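Local coordinates for protein KLLA0E08119p (Kluyveromyces lactis, PDB 3VA7) that probably carboxylates urea, using ATP, hydrogencarbonate and tethered biotin, as the urea carboxylase part of a larger enzyme that then breaks urea-1-carboxylate down, at residues A[76-81]-A[96-101]; A[235-240]-A[281-286]; A[496-501]-A[1066-1071]; A[628-633]-A[637-642]. One frame throughout, in Å; residues are numbered along the deposited sequence.

Contact 1: residues A[76-81]-A[96-101]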
loop_
_atom_site.group_PDB
_atom_site.type_symbol
_atom_site.label_atom_id
_atom_site.label_comp_id
_atom_site.label_asym_id
_atom_site.label_seq_id
_atom_site.Cartn_x
_atom_site.Cartn_y
_atom_site.Cartn_z
ATOM N N PHE A 76 15.110 25.376 13.312
ATOM C CA PHE A 76 13.955 25.628 14.173
ATOM C C PHE A 76 12.690 25.689 13.301
ATOM O O PHE A 76 12.776 25.759 12.063
ATOM C CB PHE A 76 14.129 26.927 14.993
ATOM C CG PHE A 76 15.471 27.042 15.683
ATOM C CD1 PHE A 76 16.519 27.754 15.087
ATOM C CD2 PHE A 76 15.701 26.425 16.921
ATOM C CE1 PHE A 76 17.778 27.857 15.710
ATOM C CE2 PHE A 76 16.969 26.507 17.562
ATOM C CZ PHE A 76 18.007 27.224 16.956
ATOM N N SER A 77 11.527 25.647 13.945
ATOM C CA SER A 77 10.272 25.658 13.219
ATOM C C SER A 77 9.108 26.175 14.072
ATOM O O SER A 77 9.123 26.108 15.273
ATOM C CB SER A 77 9.945 24.275 12.655
ATOM O OG SER A 77 10.124 23.272 13.620
ATOM N N VAL A 78 8.101 26.722 13.421
ATOM C CA VAL A 78 6.994 27.306 14.124
ATOM C C VAL A 78 5.807 26.800 13.376
ATOM O O VAL A 78 5.706 26.960 12.151
ATOM C CB VAL A 78 7.052 28.832 14.085
ATOM C CG1 VAL A 78 5.788 29.425 14.640
ATOM C CG2 VAL A 78 8.231 29.319 14.857
ATOM N N ALA A 79 4.966 26.101 14.113
ATOM C CA ALA A 79 3.668 25.702 13.638
ATOM C C ALA A 79 2.812 26.964 13.533
ATOM O O ALA A 79 2.673 27.724 14.491
ATOM C CB ALA A 79 3.045 24.705 14.620
ATOM N N LEU A 80 2.304 27.226 12.339
ATOM C CA LEU A 80 1.208 28.168 12.176
ATOM C C LEU A 80 0.064 27.205 12.302
ATOM O O LEU A 80 0.240 25.994 12.005
ATOM C CB LEU A 80 1.236 28.769 10.768
ATOM C CG LEU A 80 2.569 29.179 10.124
ATOM C CD1 LEU A 80 2.400 29.296 8.631
ATOM C CD2 LEU A 80 3.090 30.462 10.714
ATOM N N HIS A 81 -1.096 27.625 12.769
ATOM C CA HIS A 81 -2.104 26.570 12.905
ATOM C C HIS A 81 -3.198 26.696 11.859
ATOM O O HIS A 81 -3.696 27.781 11.597
ATOM C CB HIS A 81 -2.597 26.455 14.350
ATOM C CG HIS A 81 -1.492 26.189 15.342
ATOM N ND1 HIS A 81 -0.758 27.201 15.933
ATOM C CD2 HIS A 81 -0.992 25.024 15.833
ATOM C CE1 HIS A 81 0.134 26.674 16.756
ATOM N NE2 HIS A 81 0.016 25.355 16.712
ATOM N N ILE A 96 5.141 37.104 11.015
ATOM C CA ILE A 96 5.979 38.081 11.674
ATOM C C ILE A 96 6.181 37.704 13.151
ATOM O O ILE A 96 7.277 37.870 13.709
ATOM C CB ILE A 96 5.373 39.484 11.485
ATOM C CG1 ILE A 96 6.428 40.451 10.938
ATOM C CG2 ILE A 96 4.802 40.003 12.790
ATOM C CD1 ILE A 96 6.621 40.374 9.445
ATOM N N ASN A 97 5.115 37.176 13.763
ATOM C CA ASN A 97 5.181 36.595 15.115
ATOM C C ASN A 97 6.143 35.382 15.144
ATOM O O ASN A 97 6.997 35.235 16.066
ATOM C CB ASN A 97 3.773 36.222 15.649
ATOM C CG ASN A 97 3.797 35.689 17.108
ATOM O OD1 ASN A 97 4.381 36.311 18.017
ATOM N ND2 ASN A 97 3.184 34.523 17.318
ATOM N N ALA A 98 6.041 34.548 14.101
ATOM C CA ALA A 98 6.993 33.455 13.960
ATOM C C ALA A 98 8.465 33.907 13.944
ATOM O O ALA A 98 9.297 33.260 14.602
ATOM C CB ALA A 98 6.655 32.610 12.797
ATOM N N ALA A 99 8.778 35.011 13.244
ATOM C CA ALA A 99 10.170 35.497 13.154
ATOM C C ALA A 99 10.604 36.156 14.447
ATOM O O ALA A 99 11.795 36.099 14.831
ATOM C CB ALA A 99 10.339 36.453 12.024
ATOM N N LYS A 100 9.628 36.804 15.098
ATOM C CA LYS A 100 9.819 37.388 16.424
ATOM C C LYS A 100 10.237 36.314 17.418
ATOM O O LYS A 100 11.325 36.363 17.972
ATOM C CB LYS A 100 8.511 38.046 16.894
ATOM C CG LYS A 100 8.296 39.447 16.412
ATOM C CD LYS A 100 9.573 40.255 16.562
ATOM C CE LYS A 100 9.352 41.664 16.094
ATOM N NZ LYS A 100 10.657 42.337 15.863
ATOM N N LYS A 101 9.352 35.331 17.566
ATOM C CA LYS A 101 9.432 34.194 18.472
ATOM C C LYS A 101 10.766 33.406 18.377
ATOM O O LYS A 101 11.249 32.826 19.381
ATOM C CB LYS A 101 8.221 33.310 18.144
ATOM C CG LYS A 101 7.926 32.088 18.992
ATOM C CD LYS A 101 6.675 31.365 18.410
ATOM C CE LYS A 101 5.956 30.444 19.438
ATOM N NZ LYS A 101 5.261 31.241 20.521
#
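Val-78 meets Ala-98 methyl to methyl, and around this pair strand 76-79 and helix 92-101 are packed. CG1 of Val-78 lies 3.8 Å from CB of Ala-98. It is carried there because it stands anti to the backbone N (chi1 171°), while the second branch, CG2, comes to 4.1 Å from O of Ala-98. With so short a side chain on the helix, the backbones can draw close: the CA atoms of Val-78 and Ala-98 are 6.2 Å apart. One helical turn on, Lys-101 sends its extended aliphatic chain alongside the valine, CD resting 4.3 Å from Val-78 CG1. No hydrogen bond joins the two segments; the contact is between methyls and the aliphatic part of a lysine.

The second shell fixes both partners. Thr-102, just beyond the helix, also touches Val-78, and its OG1 is hydrogen-bonded to O of Ala-98. Beside the valine, within the sheet, backbone bonds to Ala-59 and Tyr-61 bind the strand to strand 56-61. On another face of the helix, Ile-96 and Ala-99 pack on Ile-129, and Ile-96 also reaches helix 118-125. Strand 76-79 is the outer strand of a five-stranded parallel sheet with order 3-2-1-4-5, and helix 92-101 carries the chain from it across to strand 106-108: the beta-alpha-beta crossover of the Rossmann-like N-terminal domain of biotin carboxylases.

Contact 2: residues A[235-240]-A[281-286]; sequences RHVEIQ and AKMRAA
Strand 235-240 and helix 281-286 run at 51° to each other with their axes 8.9 Å apart, and the backbones come nearest at Ile-239 and Arg-284. Met-283 supplies most of the filling between them. Its chain is extended beyond CG and reaches along the strand, crossing Val-237 at about a right angle, so that its terminal CE sits 3.6 Å from Val-237 CB and its SD 4.0 Å from Val-237 CG1. The root of the same methionine is met by Ile-239, whose CD1 is 3.8 Å from Met-283 CB. That methyl also lies against the helix backbone and the first part of the next side chain, 4.1 Å from CG of Arg-284.

The alternation of a strand gives its other face a different character. There His-236 NE2 donates to Glu-238 OE1 over 3.1 Å, in the plane of the imidazole but from above the carboxylate plane, and OE2 of Glu-238 forms a salt bridge with Arg-255. The strand lies between strands 249-261 and 299-307, antiparallel to both, within the ATP-binding domain. Helix 277-293 packs across this sheet, where Met-283 also touches Phe-313 of strand 312-319 and Ile-239 touches Phe-304.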
loop_
_atom_site.group_PDB
_atom_site.type_symbol
_atom_site.label_atom_id
_atom_site.label_comp_id
_atom_site.label_asym_id
_atom_site.label_seq_id
_atom_site.Cartn_x
_atom_site.Cartn_y
_atom_site.Cartn_z
ATOM N N ARG A 235 7.398 33.976 -28.401
ATOM C CA ARG A 235 8.248 33.370 -27.370
ATOM C C ARG A 235 8.242 34.160 -26.045
ATOM O O ARG A 235 7.718 35.279 -25.974
ATOM C CB ARG A 235 9.652 33.134 -27.912
ATOM C CG ARG A 235 9.658 31.993 -28.908
ATOM C CD ARG A 235 10.962 31.887 -29.618
ATOM N NE ARG A 235 12.072 31.723 -28.685
ATOM C CZ ARG A 235 13.361 31.779 -29.032
ATOM N NH1 ARG A 235 13.710 31.996 -30.296
ATOM N NH2 ARG A 235 14.319 31.622 -28.119
ATOM N N HIS A 236 8.778 33.552 -24.986
ATOM C CA HIS A 236 8.854 34.193 -23.662
ATOM C C HIS A 236 10.323 34.163 -23.228
ATOM O O HIS A 236 10.839 33.104 -22.826
ATOM C CB HIS A 236 7.945 33.436 -22.708
ATOM C CG HIS A 236 7.963 33.918 -21.294
ATOM N ND1 HIS A 236 6.814 34.335 -20.646
ATOM C CD2 HIS A 236 8.959 33.965 -20.367
ATOM C CE1 HIS A 236 7.109 34.653 -19.394
ATOM N NE2 HIS A 236 8.403 34.436 -19.199
ATOM N N VAL A 237 11.021 35.291 -23.374
ATOM C CA VAL A 237 12.422 35.327 -23.016
ATOM C C VAL A 237 12.498 36.256 -21.840
ATOM O O VAL A 237 11.976 37.368 -21.899
ATOM C CB VAL A 237 13.305 35.815 -24.136
ATOM C CG1 VAL A 237 14.749 35.732 -23.717
ATOM C CG2 VAL A 237 13.085 34.979 -25.397
ATOM N N GLU A 238 13.086 35.806 -20.739
ATOM C CA GLU A 238 13.132 36.651 -19.580
ATOM C C GLU A 238 14.578 36.838 -19.172
ATOM O O GLU A 238 15.454 36.001 -19.493
ATOM C CB GLU A 238 12.268 36.068 -18.469
ATOM C CG GLU A 238 12.801 34.738 -17.882
ATOM C CD GLU A 238 11.780 34.008 -17.031
ATOM O OE1 GLU A 238 10.564 34.350 -17.047
ATOM O OE2 GLU A 238 12.209 33.068 -16.335
ATOM N N ILE A 239 14.840 37.945 -18.487
ATOM C CA ILE A 239 16.169 38.228 -18.011
ATOM C C ILE A 239 16.181 38.146 -16.508
ATOM O O ILE A 239 15.344 38.722 -15.835
ATOM C CB ILE A 239 16.674 39.608 -18.484
ATOM C CG1 ILE A 239 16.787 39.668 -20.012
ATOM C CG2 ILE A 239 18.075 39.934 -17.850
ATOM C CD1 ILE A 239 18.141 39.173 -20.519
ATOM N N GLN A 240 17.125 37.404 -15.972
ATOM C CA GLN A 240 17.303 37.347 -14.531
ATOM C C GLN A 240 18.229 38.472 -14.148
ATOM O O GLN A 240 19.374 38.540 -14.633
ATOM C CB GLN A 240 17.943 36.022 -14.125
ATOM C CG GLN A 240 18.410 35.985 -12.705
ATOM C CD GLN A 240 17.257 35.858 -11.735
ATOM O OE1 GLN A 240 16.513 34.871 -11.750
ATOM N NE2 GLN A 240 17.076 36.870 -10.915
ATOM N N ALA A 281 22.168 41.133 -25.862
ATOM C CA ALA A 281 22.910 42.205 -25.160
ATOM C C ALA A 281 22.019 43.425 -24.870
ATOM O O ALA A 281 22.244 44.165 -23.895
ATOM C CB ALA A 281 24.185 42.614 -25.928
ATOM N N LYS A 282 20.987 43.604 -25.690
ATOM C CA LYS A 282 20.088 44.722 -25.496
ATOM C C LYS A 282 18.860 44.382 -24.647
ATOM O O LYS A 282 18.110 45.256 -24.220
ATOM C CB LYS A 282 19.799 45.426 -26.839
ATOM C CG LYS A 282 18.442 45.235 -27.484
ATOM C CD LYS A 282 18.255 46.205 -28.705
ATOM C CE LYS A 282 19.358 46.069 -29.793
ATOM N NZ LYS A 282 18.781 46.363 -31.157
ATOM N N MET A 283 18.669 43.102 -24.380
ATOM C CA MET A 283 17.699 42.699 -23.391
ATOM C C MET A 283 18.352 42.892 -22.033
ATOM O O MET A 283 17.744 43.400 -21.090
ATOM C CB MET A 283 17.346 41.249 -23.592
ATOM C CG MET A 283 16.125 40.998 -24.468
ATOM S SD MET A 283 16.105 39.252 -24.975
ATOM C CE MET A 283 14.338 39.032 -25.227
ATOM N N ARG A 284 19.612 42.496 -21.958
ATOM C CA ARG A 284 20.395 42.687 -20.760
ATOM C C ARG A 284 20.404 44.159 -20.378
ATOM O O ARG A 284 19.904 44.515 -19.322
ATOM C CB ARG A 284 21.821 42.147 -20.931
ATOM C CG ARG A 284 21.902 40.612 -21.051
ATOM C CD ARG A 284 23.240 40.118 -21.634
ATOM N NE ARG A 284 24.396 40.561 -20.855
ATOM C CZ ARG A 284 24.739 40.059 -19.667
ATOM N NH1 ARG A 284 24.008 39.094 -19.092
ATOM N NH2 ARG A 284 25.820 40.521 -19.041
ATOM N N ALA A 285 20.938 45.022 -21.242
ATOM C CA ALA A 285 21.095 46.433 -20.886
ATOM C C ALA A 285 19.780 47.109 -20.521
ATOM O O ALA A 285 19.770 47.971 -19.640
ATOM C CB ALA A 285 21.863 47.210 -21.943
ATOM N N ALA A 286 18.679 46.698 -21.145
ATOM C CA ALA A 286 17.366 47.312 -20.858
ATOM C C ALA A 286 16.909 46.920 -19.460
ATOM O O ALA A 286 16.377 47.743 -18.685
ATOM C CB ALA A 286 16.330 46.903 -21.891
#

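Contact 3: residues A[496-501]-A[1066-1071]; sequences TGYWRI and HPWLLT
Ile-501 lies over one face of the Trp-1068 indole. CD1 of Ile-501 stands 3.8 Å from the centroid of the five-membered ring of Trp-1068, only 17° off the normal, a CH-pi contact, while the other branch, CG2, settles 3.6 Å from Trp-1068 CG. The far rim of the indole meets Tyr-498. Here the two planes are oblique, at 62°, and the touch is between Tyr-498 CE1 and Trp-1068 CH2 at 3.9 Å. The indole adopts this position with CG between the backbone N and the carbonyl carbon (chi1 57°), and His-1066 from its own segment lies against the opposite face.

The receiving loop is a compact turn. Ile-501 N bonds to Tyr-498 O at 3.0 Å, and Arg-500 NH1 reaches back to Gly-497 O at 2.7 Å, with the isoleucine CD1 against one face of the guanidinium; NH1 also forms a salt bridge with Glu-882. Replacing Trp-1068 by an alanine would probably strip Ile-501 of the surface it lies on and leave the Tyr-498 ring freer to shift.

Both Ile-501 and Trp-1068 touch Leu-989 of strand 984-989, and Ile-501 shares a backbone bond with Gly-995. The contact thus joins the loop before helix 511-520 to the loop that leads into strand 1075-1081, which pairs with strand 984-989 in the sheet of the C and D part of the carboxyltransferase domain.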
loop_
_atom_site.group_PDB
_atom_site.type_symbol
_atom_site.label_atom_id
_atom_site.label_comp_id
_atom_site.label_asym_id
_atom_site.label_seq_id
_atom_site.Cartn_x
_atom_site.Cartn_y
_atom_site.Cartn_z
ATOM N N THR A 496 5.832 -14.407 -3.757
ATOM C CA THR A 496 6.320 -15.606 -3.041
ATOM C C THR A 496 7.578 -15.195 -2.284
ATOM O O THR A 496 8.170 -14.170 -2.602
ATOM C CB THR A 496 6.667 -16.793 -4.003
ATOM O OG1 THR A 496 7.712 -16.369 -4.888
ATOM C CG2 THR A 496 5.475 -17.222 -4.853
ATOM N N GLY A 497 7.957 -15.990 -1.283
ATOM C CA GLY A 497 9.209 -15.781 -0.584
ATOM C C GLY A 497 9.047 -15.452 0.886
ATOM O O GLY A 497 10.034 -15.409 1.616
ATOM N N TYR A 498 7.797 -15.215 1.321
ATOM C CA TYR A 498 7.543 -14.542 2.590
ATOM C C TYR A 498 6.371 -15.078 3.383
ATOM O O TYR A 498 5.887 -14.415 4.273
ATOM C CB TYR A 498 7.361 -13.047 2.381
ATOM C CG TYR A 498 8.442 -12.330 1.624
ATOM C CD1 TYR A 498 9.560 -11.812 2.261
ATOM C CD2 TYR A 498 8.325 -12.112 0.271
ATOM C CE1 TYR A 498 10.564 -11.066 1.556
ATOM C CE2 TYR A 498 9.304 -11.398 -0.450
ATOM C CZ TYR A 498 10.408 -10.875 0.198
ATOM O OH TYR A 498 11.351 -10.184 -0.561
ATOM N N TRP A 499 5.929 -16.290 3.126
ATOM C CA TRP A 499 4.861 -16.877 3.938
ATOM C C TRP A 499 5.190 -16.990 5.451
ATOM O O TRP A 499 4.260 -16.931 6.290
ATOM C CB TRP A 499 4.497 -18.242 3.362
ATOM C CG TRP A 499 3.280 -18.905 3.807
ATOM C CD1 TRP A 499 3.201 -20.096 4.459
ATOM C CD2 TRP A 499 1.929 -18.462 3.596
ATOM N NE1 TRP A 499 1.857 -20.420 4.731
ATOM C CE2 TRP A 499 1.062 -19.429 4.205
ATOM C CE3 TRP A 499 1.350 -17.318 2.967
ATOM C CZ2 TRP A 499 -0.329 -19.304 4.185
ATOM C CZ3 TRP A 499 -0.065 -17.181 2.965
ATOM C CH2 TRP A 499 -0.882 -18.187 3.555
ATOM N N ARG A 500 6.479 -17.170 5.805
ATOM C CA ARG A 500 6.915 -17.281 7.238
ATOM C C ARG A 500 6.673 -15.964 7.987
ATOM O O ARG A 500 6.604 -15.933 9.240
ATOM C CB ARG A 500 8.391 -17.711 7.372
ATOM C CG ARG A 500 9.344 -16.694 6.803
ATOM C CD ARG A 500 10.799 -17.174 6.697
ATOM N NE ARG A 500 11.623 -16.029 6.310
ATOM C CZ ARG A 500 11.655 -15.477 5.094
ATOM N NH1 ARG A 500 10.942 -15.975 4.105
ATOM N NH2 ARG A 500 12.396 -14.401 4.882
ATOM N N ILE A 501 6.565 -14.899 7.200
ATOM C CA ILE A 501 6.245 -13.598 7.715
ATOM C C ILE A 501 4.730 -13.342 7.679
ATOM O O ILE A 501 4.195 -12.474 8.394
ATOM C CB ILE A 501 6.935 -12.488 6.850
ATOM C CG1 ILE A 501 8.375 -12.867 6.502
ATOM C CG2 ILE A 501 6.848 -11.146 7.511
ATOM C CD1 ILE A 501 9.288 -13.021 7.679
ATOM N N HIS A 1066 13.688 -4.269 7.088
ATOM C CA HIS A 1066 12.520 -4.666 6.299
ATOM C C HIS A 1066 11.177 -4.240 6.938
ATOM O O HIS A 1066 11.164 -3.829 8.108
ATOM C CB HIS A 1066 12.572 -6.156 6.042
ATOM C CG HIS A 1066 13.152 -6.916 7.164
ATOM N ND1 HIS A 1066 14.405 -7.492 7.096
ATOM C CD2 HIS A 1066 12.665 -7.196 8.397
ATOM C CE1 HIS A 1066 14.657 -8.105 8.241
ATOM N NE2 HIS A 1066 13.620 -7.938 9.047
ATOM N N PRO A 1067 10.050 -4.368 6.198
ATOM C CA PRO A 1067 8.724 -3.975 6.740
ATOM C C PRO A 1067 8.283 -4.675 8.028
ATOM O O PRO A 1067 7.644 -4.042 8.861
ATOM C CB PRO A 1067 7.745 -4.317 5.606
ATOM C CG PRO A 1067 8.566 -4.486 4.389
ATOM C CD PRO A 1067 9.929 -4.958 4.847
ATOM N N TRP A 1068 8.599 -5.947 8.227
ATOM C CA TRP A 1068 8.189 -6.590 9.469
ATOM C C TRP A 1068 9.153 -6.231 10.598
ATOM O O TRP A 1068 10.338 -6.549 10.532
ATOM C CB TRP A 1068 8.056 -8.098 9.323
ATOM C CG TRP A 1068 9.300 -8.821 8.846
ATOM C CD1 TRP A 1068 10.202 -9.496 9.621
ATOM C CD2 TRP A 1068 9.765 -8.944 7.485
ATOM N NE1 TRP A 1068 11.222 -10.022 8.831
ATOM C CE2 TRP A 1068 10.970 -9.710 7.520
ATOM C CE3 TRP A 1068 9.279 -8.497 6.247
ATOM C CZ2 TRP A 1068 11.694 -10.033 6.366
ATOM C CZ3 TRP A 1068 10.011 -8.804 5.077
ATOM C CH2 TRP A 1068 11.210 -9.564 5.149
ATOM N N LEU A 1069 8.652 -5.544 11.618
ATOM C CA LEU A 1069 9.514 -4.999 12.637
ATOM C C LEU A 1069 9.986 -6.085 13.618
ATOM O O LEU A 1069 11.080 -5.973 14.201
ATOM C CB LEU A 1069 8.820 -3.842 13.345
ATOM C CG LEU A 1069 8.990 -2.359 12.943
ATOM C CD1 LEU A 1069 9.479 -2.110 11.516
ATOM C CD2 LEU A 1069 7.762 -1.453 13.246
ATOM N N LEU A 1070 9.200 -7.152 13.789
ATOM C CA LEU A 1070 9.543 -8.170 14.783
ATOM C C LEU A 1070 10.201 -9.425 14.246
ATOM O O LEU A 1070 10.083 -9.752 13.077
ATOM C CB LEU A 1070 8.309 -8.556 15.596
ATOM C CG LEU A 1070 7.475 -7.398 16.134
ATOM C CD1 LEU A 1070 6.261 -7.877 16.822
ATOM C CD2 LEU A 1070 8.280 -6.512 17.073
ATOM N N THR A 1071 10.888 -10.147 15.128
ATOM C CA THR A 1071 11.489 -11.415 14.771
ATOM C C THR A 1071 11.182 -12.362 15.916
ATOM O O THR A 1071 11.122 -11.923 17.085
ATOM C CB THR A 1071 13.016 -11.265 14.665
ATOM O OG1 THR A 1071 13.330 -10.354 13.626
ATOM C CG2 THR A 1071 13.660 -12.606 14.379
#

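Contact 4: residues A[628-633]-A[637-642]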
loop_
_atom_site.group_PDB
_atom_site.type_symbol
_atom_site.label_atom_id
_atom_site.label_comp_id
_atom_site.label_asym_id
_atom_site.label_seq_id
_atom_site.Cartn_x
_atom_site.Cartn_y
_atom_site.Cartn_z
ATOM N N PHE A 628 -0.536 2.049 -17.678
ATOM C CA PHE A 628 0.465 2.105 -18.722
ATOM C C PHE A 628 0.878 0.744 -19.205
ATOM O O PHE A 628 0.946 -0.189 -18.394
ATOM C CB PHE A 628 1.693 2.916 -18.241
ATOM C CG PHE A 628 1.442 4.385 -18.266
ATOM C CD1 PHE A 628 0.813 5.014 -17.187
ATOM C CD2 PHE A 628 1.711 5.123 -19.407
ATOM C CE1 PHE A 628 0.498 6.377 -17.230
ATOM C CE2 PHE A 628 1.411 6.468 -19.467
ATOM C CZ PHE A 628 0.792 7.098 -18.378
ATOM N N LEU A 629 1.158 0.634 -20.517
ATOM C CA LEU A 629 1.578 -0.635 -21.127
ATOM C C LEU A 629 3.037 -0.596 -21.489
ATOM O O LEU A 629 3.707 0.390 -21.212
ATOM C CB LEU A 629 0.783 -0.952 -22.379
ATOM C CG LEU A 629 -0.739 -0.971 -22.354
ATOM C CD1 LEU A 629 -1.183 -1.667 -23.634
ATOM C CD2 LEU A 629 -1.321 -1.657 -21.103
ATOM N N ASN A 630 3.508 -1.653 -22.146
ATOM C CA ASN A 630 4.914 -1.831 -22.450
ATOM C C ASN A 630 5.144 -2.004 -23.968
ATOM O O ASN A 630 5.586 -3.075 -24.416
ATOM C CB ASN A 630 5.421 -3.043 -21.652
ATOM C CG ASN A 630 6.794 -3.548 -22.111
ATOM O OD1 ASN A 630 7.613 -2.780 -22.641
ATOM N ND2 ASN A 630 7.056 -4.849 -21.894
ATOM N N GLN A 631 4.822 -0.973 -24.761
ATOM C CA GLN A 631 5.164 -0.954 -26.210
ATOM C C GLN A 631 6.694 -0.783 -26.344
ATOM O O GLN A 631 7.242 0.288 -26.001
ATOM C CB GLN A 631 4.460 0.209 -26.943
ATOM C CG GLN A 631 3.765 -0.117 -28.297
ATOM C CD GLN A 631 2.224 -0.326 -28.141
ATOM O OE1 GLN A 631 1.398 0.429 -28.697
ATOM N NE2 GLN A 631 1.850 -1.344 -27.355
ATOM N N PRO A 632 7.392 -1.827 -26.853
ATOM C CA PRO A 632 8.886 -1.779 -26.895
ATOM C C PRO A 632 9.488 -0.485 -27.531
ATOM O O PRO A 632 10.462 0.061 -26.998
ATOM C CB PRO A 632 9.275 -3.052 -27.671
ATOM C CG PRO A 632 7.957 -3.483 -28.442
ATOM C CD PRO A 632 6.830 -3.018 -27.539
ATOM N N GLU A 633 8.889 0.007 -28.624
ATOM C CA GLU A 633 9.347 1.247 -29.272
ATOM C C GLU A 633 9.027 2.541 -28.479
ATOM O O GLU A 633 9.901 3.419 -28.350
ATOM C CB GLU A 633 8.868 1.335 -30.736
ATOM C CG GLU A 633 7.371 1.668 -30.973
ATOM C CD GLU A 633 7.052 1.939 -32.460
ATOM O OE1 GLU A 633 7.438 1.097 -33.314
ATOM O OE2 GLU A 633 6.419 2.982 -32.782
ATOM N N SER A 637 10.867 0.446 -20.004
ATOM C CA SER A 637 10.183 -0.399 -19.026
ATOM C C SER A 637 11.043 -1.611 -18.637
ATOM O O SER A 637 11.852 -2.091 -19.433
ATOM C CB SER A 637 8.834 -0.855 -19.621
ATOM O OG SER A 637 8.307 -2.020 -19.009
ATOM N N SER A 638 10.854 -2.113 -17.424
ATOM C CA SER A 638 11.547 -3.315 -16.977
ATOM C C SER A 638 10.657 -4.592 -17.041
ATOM O O SER A 638 11.082 -5.700 -16.620
ATOM C CB SER A 638 12.095 -3.096 -15.564
ATOM O OG SER A 638 11.086 -3.287 -14.576
ATOM N N LEU A 639 9.434 -4.438 -17.557
ATOM C CA LEU A 639 8.563 -5.585 -17.828
ATOM C C LEU A 639 9.153 -6.590 -18.828
ATOM O O LEU A 639 9.782 -6.187 -19.822
ATOM C CB LEU A 639 7.231 -5.108 -18.357
ATOM C CG LEU A 639 6.307 -4.573 -17.311
ATOM C CD1 LEU A 639 5.077 -4.185 -17.995
ATOM C CD2 LEU A 639 6.039 -5.658 -16.303
ATOM N N PRO A 640 8.951 -7.908 -18.575
ATOM C CA PRO A 640 9.487 -8.902 -19.502
ATOM C C PRO A 640 8.688 -8.935 -20.826
ATOM O O PRO A 640 7.480 -9.144 -20.830
ATOM C CB PRO A 640 9.364 -10.193 -18.723
ATOM C CG PRO A 640 8.211 -9.986 -17.876
ATOM C CD PRO A 640 8.149 -8.541 -17.523
ATOM N N ALA A 641 9.394 -8.641 -21.918
ATOM C CA ALA A 641 8.926 -8.765 -23.300
ATOM C C ALA A 641 8.267 -10.123 -23.588
ATOM O O ALA A 641 8.720 -11.155 -23.037
ATOM C CB ALA A 641 10.124 -8.574 -24.231
ATOM N N PRO A 642 7.247 -10.148 -24.482
ATOM C CA PRO A 642 6.553 -11.403 -24.755
ATOM C C PRO A 642 7.455 -12.480 -25.392
ATOM O O PRO A 642 8.474 -12.197 -26.030
ATOM C CB PRO A 642 5.415 -10.984 -25.708
ATOM C CG PRO A 642 5.350 -9.477 -25.652
ATOM C CD PRO A 642 6.773 -9.084 -25.396
#
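The amide of Asn-630 is set into the opposing bend at Ser-637 and Leu-639 without making a hydrogen bond across the contact. That bend is an ST turn: Ser-637 OG accepts from the backbone N of Leu-639 at 3.0 Å, with a fairly straight angle of 154° at the hydrogen. The turn belongs to the irregular chain that follows strand 626-628, in the A and B part of the carboxyltransferase domain. Where the loop leaves that strand, backbone bonds link Leu-629 to Cys-476 and Phe-628 to Asp-597.

Asn-630 has its CG anti to the backbone N (chi1 167°), which extends the amide from its own backbone toward the other segment. The oxygen side of the amide faces the serine, OD1 lying 3.8 Å from Ser-637 CB. The asparagine and leucine side chains lie alongside each other pointing opposite ways, so the methyl CD1 of Leu-639 comes to 3.8 Å from Asn-630 CB.

The polar groups find partners outside the pair. Ser-637 OG is hydrogen-bonded to Asp-597 OD1, and Asn-630 ND2 makes a weak bond to Gly-594 O, so one neighbouring loop serves both segments. An alanine in place of Asn-630 is likely to open a gap beside Ser-637 and Leu-639 and to cost Gly-594 O its weak donor. On its nitrogen side the amide lies over the start of the leucine, with ND2 of Asn-630 at 3.6 Å from CB of Leu-639.

In the fold
The four contacts sample packing within the two catalytic parts of a multidomain carboxylase. Contacts 1 and 2 belong to the biotin carboxylase part, yet their centres are 38 Å apart, one in its N-terminal domain and the other in the ATP-binding domain. Contacts 3 and 4 belong to the carboxyltransferase part, with nearest atoms about 14 Å apart; contact 4 falls within the long span of chain between the two segments of contact 3. The centres of contacts 2 and 3 are 59 Å apart. Contact 3 is linked to the active site: Trp-499 NE1 bonds to O of Tyr-731, which lines the biotin pocket, and Gly-995 follows closely on the urea-pocket residues Asp-991 and Val-992.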